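Local coordinates for protein UDP-4-amino-4,6-dideoxy-N-acetyl-beta-L-altrosamine transaminase (Helicobacter pylori, PDB 2FNU) that catalyses the pyridoxal-phosphate-dependent transamination of a UDP-linked 4-keto hexose, the second step in making pseudaminic acid for flagellin modification, at residues V168-H180 with E189-H201. Residues are numbered along the deposited sequence; the frame is centred on the assembly and turned at random.
Sequences VGGFALASVFSFH and EGGAVVTNDSELH. With PMP (4'-deoxy-4'-aminopyridoxal-5'-phosphate), chain E; UD1 (uridine-diphosphate-N-acetylglucosamine), chain F.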
loop_
_atom_site.group_PDB
_atom_site.type_symbol
_atom_site.label_atom_id
_atom_site.label_comp_id
_atom_site.label_asym_id
_atom_site.label_seq_id
_atom_site.Cartn_x
_atom_site.Cartn_y
_atom_site.Cartn_z
ATOM N N VAL B 168 24.062 -8.061 0.307
ATOM C CA VAL B 168 23.343 -7.214 -0.647
ATOM C C VAL B 168 22.476 -6.211 0.121
ATOM O O VAL B 168 21.862 -6.565 1.132
ATOM C CB VAL B 168 22.474 -8.091 -1.553
ATOM C CG1 VAL B 168 21.490 -7.240 -2.379
ATOM C CG2 VAL B 168 23.382 -8.932 -2.471
ATOM N N GLY B 169 22.456 -4.962 -0.349
ATOM C CA GLY B 169 21.673 -3.912 0.304
ATOM C C GLY B 169 22.402 -2.583 0.346
ATOM O O GLY B 169 21.779 -1.531 0.291
ATOM N N GLY B 170 23.726 -2.631 0.450
ATOM C CA GLY B 170 24.485 -1.403 0.623
ATOM C C GLY B 170 25.291 -0.989 -0.591
ATOM O O GLY B 170 25.995 0.027 -0.541
ATOM N N PHE B 171 25.171 -1.741 -1.688
ATOM C CA PHE B 171 26.040 -1.519 -2.855
ATOM C C PHE B 171 25.578 -0.418 -3.800
ATOM O O PHE B 171 26.387 0.179 -4.522
ATOM C CB PHE B 171 26.196 -2.796 -3.677
ATOM C CG PHE B 171 26.761 -3.959 -2.913
ATOM C CD1 PHE B 171 26.041 -5.139 -2.800
ATOM C CD2 PHE B 171 28.024 -3.885 -2.332
ATOM C CE1 PHE B 171 26.545 -6.232 -2.092
ATOM C CE2 PHE B 171 28.551 -4.981 -1.633
ATOM C CZ PHE B 171 27.814 -6.150 -1.515
ATOM N N ALA B 172 24.272 -0.205 -3.853
ATOM C CA ALA B 172 23.684 0.717 -4.804
ATOM C C ALA B 172 23.329 2.020 -4.086
ATOM O O ALA B 172 23.418 2.108 -2.856
ATOM C CB ALA B 172 22.435 0.085 -5.394
ATOM N N LEU B 173 22.921 3.040 -4.841
ATOM C CA LEU B 173 22.403 4.252 -4.215
ATOM C C LEU B 173 21.306 3.871 -3.222
ATOM O O LEU B 173 21.260 4.379 -2.089
ATOM C CB LEU B 173 21.861 5.214 -5.274
ATOM C CG LEU B 173 21.157 6.438 -4.692
ATOM C CD1 LEU B 173 22.106 7.258 -3.776
ATOM C CD2 LEU B 173 20.592 7.308 -5.797
ATOM N N ALA B 174 20.431 2.967 -3.653
ATOM C CA ALA B 174 19.439 2.391 -2.756
ATOM C C ALA B 174 19.035 1.039 -3.309
ATOM O O ALA B 174 19.161 0.804 -4.521
ATOM C CB ALA B 174 18.227 3.309 -2.643
ATOM N N SER B 175 18.535 0.181 -2.422
ATOM C CA SER B 175 18.114 -1.164 -2.794
ATOM C C SER B 175 16.735 -1.464 -2.221
ATOM O O SER B 175 16.393 -0.995 -1.138
ATOM C CB SER B 175 19.111 -2.192 -2.263
ATOM O OG SER B 175 20.430 -1.921 -2.754
ATOM N N VAL B 176 15.964 -2.248 -2.959
ATOM C CA VAL B 176 14.603 -2.595 -2.542
ATOM C C VAL B 176 14.554 -4.071 -2.175
ATOM O O VAL B 176 15.142 -4.893 -2.867
ATOM C CB VAL B 176 13.602 -2.296 -3.670
ATOM C CG1 VAL B 176 12.221 -2.935 -3.406
ATOM C CG2 VAL B 176 13.518 -0.774 -3.876
ATOM N N PHE B 177 13.843 -4.397 -1.087
ATOM C CA PHE B 177 13.531 -5.786 -0.739
ATOM C C PHE B 177 12.020 -5.982 -0.676
ATOM O O PHE B 177 11.283 -5.043 -0.397
ATOM C CB PHE B 177 14.136 -6.140 0.623
ATOM C CG PHE B 177 15.645 -6.094 0.639
ATOM C CD1 PHE B 177 16.310 -4.976 1.130
ATOM C CD2 PHE B 177 16.391 -7.138 0.133
ATOM C CE1 PHE B 177 17.708 -4.925 1.136
ATOM C CE2 PHE B 177 17.797 -7.096 0.126
ATOM C CZ PHE B 177 18.455 -5.991 0.628
ATOM N N SER B 178 11.568 -7.209 -0.909
ATOM C CA SER B 178 10.153 -7.525 -0.747
ATOM C C SER B 178 9.973 -8.509 0.395
ATOM O O SER B 178 10.777 -9.423 0.569
ATOM C CB SER B 178 9.598 -8.168 -2.032
ATOM O OG SER B 178 8.241 -8.594 -1.861
ATOM N N PHE B 179 8.870 -8.352 1.125
ATOM C CA PHE B 179 8.471 -9.251 2.212
ATOM C C PHE B 179 7.104 -9.847 1.877
ATOM O O PHE B 179 6.344 -10.222 2.772
ATOM C CB PHE B 179 8.410 -8.509 3.552
ATOM C CG PHE B 179 9.626 -7.674 3.838
ATOM C CD1 PHE B 179 9.491 -6.334 4.136
ATOM C CD2 PHE B 179 10.902 -8.227 3.794
ATOM C CE1 PHE B 179 10.621 -5.522 4.385
ATOM C CE2 PHE B 179 12.028 -7.433 4.054
ATOM C CZ PHE B 179 11.883 -6.091 4.348
ATOM N N HIS B 180 6.803 -9.957 0.586
ATOM C CA HIS B 180 5.619 -10.684 0.143
ATOM C C HIS B 180 5.615 -12.084 0.763
ATOM O O HIS B 180 6.679 -12.639 1.081
ATOM C CB HIS B 180 5.639 -10.812 -1.377
ATOM C CG HIS B 180 4.447 -11.519 -1.954
ATOM N ND1 HIS B 180 4.409 -12.889 -2.146
ATOM C CD2 HIS B 180 3.250 -11.044 -2.377
ATOM C CE1 HIS B 180 3.238 -13.221 -2.670
ATOM N NE2 HIS B 180 2.525 -12.117 -2.838
ATOM N N GLU B 189 2.311 -8.884 3.066
ATOM C CA GLU B 189 2.729 -7.977 1.984
ATOM C C GLU B 189 3.676 -7.011 2.661
ATOM O O GLU B 189 3.477 -6.623 3.813
ATOM C CB GLU B 189 1.559 -7.184 1.392
ATOM C CG GLU B 189 0.489 -8.035 0.674
ATOM C CD GLU B 189 0.818 -8.333 -0.785
ATOM O OE1 GLU B 189 1.928 -7.967 -1.281
ATOM O OE2 GLU B 189 -0.032 -8.988 -1.430
ATOM N N GLY B 190 4.712 -6.620 1.957
ATOM C CA GLY B 190 5.602 -5.592 2.483
ATOM C C GLY B 190 6.812 -5.384 1.609
ATOM O O GLY B 190 7.112 -6.204 0.737
ATOM N N GLY B 191 7.516 -4.284 1.856
ATOM C CA GLY B 191 8.806 -4.088 1.187
ATOM C C GLY B 191 9.640 -3.105 1.950
ATOM O O GLY B 191 9.222 -2.575 2.991
ATOM N N ALA B 192 10.836 -2.840 1.439
ATOM C CA ALA B 192 11.724 -1.876 2.110
ATOM C C ALA B 192 12.564 -1.193 1.060
ATOM O O ALA B 192 12.896 -1.805 0.037
ATOM C CB ALA B 192 12.650 -2.556 3.106
ATOM N N VAL B 193 12.933 0.063 1.321
ATOM C CA VAL B 193 14.044 0.694 0.607
ATOM C C VAL B 193 15.116 0.923 1.651
ATOM O O VAL B 193 14.835 1.464 2.722
ATOM C CB VAL B 193 13.716 2.053 -0.042
ATOM C CG1 VAL B 193 14.952 2.536 -0.864
ATOM C CG2 VAL B 193 12.484 1.992 -0.927
ATOM N N VAL B 194 16.328 0.472 1.349
ATOM C CA VAL B 194 17.485 0.778 2.213
ATOM C C VAL B 194 18.469 1.631 1.429
ATOM O O VAL B 194 18.550 1.561 0.189
ATOM C CB VAL B 194 18.170 -0.478 2.806
ATOM C CG1 VAL B 194 17.124 -1.315 3.575
ATOM C CG2 VAL B 194 18.833 -1.306 1.711
ATOM N N THR B 195 19.185 2.486 2.152
ATOM C CA THR B 195 20.116 3.412 1.495
ATOM C C THR B 195 21.139 3.910 2.494
ATOM O O THR B 195 20.855 3.901 3.688
ATOM C CB THR B 195 19.367 4.628 0.855
ATOM O OG1 THR B 195 20.302 5.449 0.150
ATOM C CG2 THR B 195 18.623 5.487 1.889
ATOM N N ASN B 196 22.299 4.352 1.997
ATOM C CA ASN B 196 23.279 5.075 2.832
ATOM C C ASN B 196 23.229 6.591 2.583
ATOM O O ASN B 196 24.055 7.329 3.110
ATOM C CB ASN B 196 24.696 4.531 2.600
ATOM C CG ASN B 196 24.849 3.088 3.082
ATOM O OD1 ASN B 196 24.217 2.686 4.068
ATOM N ND2 ASN B 196 25.686 2.301 2.385
ATOM N N ASP B 197 22.250 7.039 1.795
ATOM C CA ASP B 197 22.053 8.464 1.491
ATOM C C ASP B 197 20.954 9.038 2.374
ATOM O O ASP B 197 19.770 8.744 2.178
ATOM C CB ASP B 197 21.684 8.612 0.007
ATOM C CG ASP B 197 21.682 10.068 -0.459
ATOM O OD1 ASP B 197 20.925 10.897 0.087
ATOM O OD2 ASP B 197 22.475 10.389 -1.364
ATOM N N SER B 198 21.345 9.857 3.351
ATOM C CA SER B 198 20.388 10.381 4.322
ATOM C C SER B 198 19.346 11.318 3.710
ATOM O O SER B 198 18.173 11.283 4.120
ATOM C CB SER B 198 21.116 11.103 5.464
ATOM O OG SER B 198 21.976 10.200 6.143
ATOM N N GLU B 199 19.752 12.167 2.761
ATOM C CA GLU B 199 18.795 13.074 2.130
ATOM C C GLU B 199 17.722 12.278 1.382
ATOM O O GLU B 199 16.530 12.608 1.460
ATOM C CB GLU B 199 19.501 14.080 1.221
ATOM C CG GLU B 199 20.198 15.175 2.050
ATOM C CD GLU B 199 20.962 16.206 1.224
ATOM O OE1 GLU B 199 21.614 17.074 1.852
ATOM O OE2 GLU B 199 20.910 16.172 -0.025
ATOM N N LEU B 200 18.141 11.201 0.719
ATOM C CA LEU B 200 17.191 10.369 -0.024
ATOM C C LEU B 200 16.230 9.667 0.942
ATOM O O LEU B 200 15.009 9.645 0.732
ATOM C CB LEU B 200 17.945 9.343 -0.885
ATOM C CG LEU B 200 17.063 8.362 -1.669
ATOM C CD1 LEU B 200 16.035 9.088 -2.524
ATOM C CD2 LEU B 200 17.947 7.463 -2.532
ATOM N N HIS B 201 16.790 9.083 2.002
ATOM C CA HIS B 201 15.960 8.494 3.061
ATOM C C HIS B 201 14.878 9.456 3.559
ATOM O O HIS B 201 13.705 9.107 3.568
ATOM C CB HIS B 201 16.853 8.020 4.214
ATOM C CG HIS B 201 16.093 7.565 5.416
ATOM N ND1 HIS B 201 15.477 6.333 5.479
ATOM C CD2 HIS B 201 15.865 8.167 6.608
ATOM C CE1 HIS B 201 14.894 6.202 6.659
ATOM N NE2 HIS B 201 15.117 7.299 7.363
HETATM N N1 PMP E . 10.536 -6.923 -8.006
HETATM C C2 PMP E . 10.726 -8.277 -8.113
HETATM C C2A PMP E . 12.026 -8.780 -8.696
HETATM C C3 PMP E . 9.721 -9.147 -7.670
HETATM O O3 PMP E . 9.901 -10.499 -7.736
HETATM C C4 PMP E . 8.511 -8.639 -7.140
HETATM C C4A PMP E . 7.374 -9.552 -6.736
HETATM N N4A PMP E . 7.296 -10.739 -7.560
HETATM C C5 PMP E . 8.374 -7.255 -6.986
HETATM C C6 PMP E . 9.425 -6.427 -7.373
HETATM C C5A PMP E . 7.123 -6.636 -6.387
HETATM O O4P PMP E . 7.186 -6.854 -4.989
HETATM P P PMP E . 5.832 -6.811 -4.111
HETATM O O1P PMP E . 5.105 -8.103 -4.404
HETATM O O2P PMP E . 6.302 -6.788 -2.687
HETATM O O3P PMP E . 5.047 -5.579 -4.467
HETATM C "C1'" UD1 F . 4.434 -12.432 -8.629
HETATM C "C2'" UD1 F . 5.850 -12.878 -9.033
HETATM C "C3'" UD1 F . 6.800 -12.960 -7.843
HETATM C "C4'" UD1 F . 6.701 -11.695 -6.980
HETATM C "C5'" UD1 F . 5.261 -11.268 -6.639
HETATM C "C6'" UD1 F . 4.658 -12.107 -5.508
HETATM C "C7'" UD1 F . 5.748 -14.291 -11.054
HETATM C "C8'" UD1 F . 5.501 -15.661 -11.627
HETATM N "N2'" UD1 F . 5.779 -14.167 -9.723
HETATM O "O1'" UD1 F . 3.750 -13.493 -7.958
HETATM O "O3'" UD1 F . 8.163 -13.100 -8.307
HETATM O "O5'" UD1 F . 4.421 -11.249 -7.806
HETATM O "O7'" UD1 F . 5.917 -13.346 -11.787
HETATM N N1 UD1 F . 1.427 -18.414 -2.241
HETATM C C2 UD1 F . 1.369 -18.834 -0.897
HETATM N N3 UD1 F . 0.948 -17.984 0.053
HETATM C C4 UD1 F . 0.564 -16.733 -0.241
HETATM C C5 UD1 F . 0.598 -16.256 -1.551
HETATM C C6 UD1 F . 1.026 -17.098 -2.569
HETATM O O2 UD1 F . 1.717 -20.003 -0.597
HETATM O O4 UD1 F . 0.180 -15.984 0.676
HETATM C C1B UD1 F . 1.881 -19.376 -3.265
HETATM C C2B UD1 F . 0.659 -20.147 -3.744
HETATM O "O2'" UD1 F . 1.000 -21.530 -3.880
HETATM C C3B UD1 F . 0.339 -19.542 -5.093
HETATM C C4B UD1 F . 1.698 -19.090 -5.584
HETATM O O4B UD1 F . 2.437 -18.722 -4.414
HETATM O O3B UD1 F . -0.260 -20.470 -6.005
HETATM C C5B UD1 F . 1.556 -17.896 -6.507
HETATM O O5B UD1 F . 2.858 -17.517 -6.930
HETATM P PA UD1 F . 3.013 -16.600 -8.249
HETATM O O1A UD1 F . 4.474 -16.192 -8.368
HETATM O O2A UD1 F . 2.337 -17.319 -9.404
HETATM O O3A UD1 F . 2.101 -15.362 -7.741
HETATM P PB UD1 F . 2.215 -13.856 -8.321
HETATM O O1B UD1 F . 2.058 -13.874 -9.834
HETATM O O2B UD1 F . 1.320 -12.980 -7.457
HETATM O O HOH W 1 25.735 2.731 -0.760
HETATM O O HOH W 2 23.618 4.523 -0.656
#
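Thr195 OG1 is gripped from two sides: it donates to Leu173 O at 2.7 Å, nearly along the C=O axis, and accepts from Asp197 N in an ST turn. With OG1 trans to the backbone nitrogen (chi1 -176°), the hydroxyl ties the turn after strand 191-195 to the residue preceding strand 174-178. A water lies within hydrogen-bonding distance of Leu173 O and accepts from Asn196 N, linking the two segments. Beside this turn the CG of Leu173 packs on Leu200 CD2 (4.0 Å), in the first turn of a helix N-capped by Asp197, whose OD1 receives Leu200 N.

From here strands 174-178 and 191-195 run antiparallel, with Ser175-Val194 and Phe177-Ala192 as hydrogen-bonded pairs; Val194 N meets Ser175 O at 2.9 Å. One face carries Ala174, Val176 and Val193, which pack against helix 56-66. On the other, Val194 CG2 lies at the edge of the Phe177 ring, 3.8 Å from CE1, and the Phe179 ring reaches Ala192 CB. Phe179 N donates to Gly190 O (2.8 Å) from above the carbonyl plane, off the lone pairs.

At the far end Ser178 OG donates to O2P of the cofactor phosphate (2.8 Å) while accepting from His180 N, another ST turn. One face of the His180 ring is covered by C6' of the sugar joined to the cofactor in the external aldimine, 3.3 Å above the ring centre. Glu189 OE1 comes to the ring edge at CD2, the carboxylate turned 78° to the ring; its OE2 meets Arg230 and Thr29 of the second subunit. The hairpin of this PLP-dependent aminotransferase fold thus brings phosphate binding and sugar contact together at the dimer interface, where Ile182 N at ND1 and Gln30 OE1 of the second subunit at NE2 fix the rotation of the His180 ring.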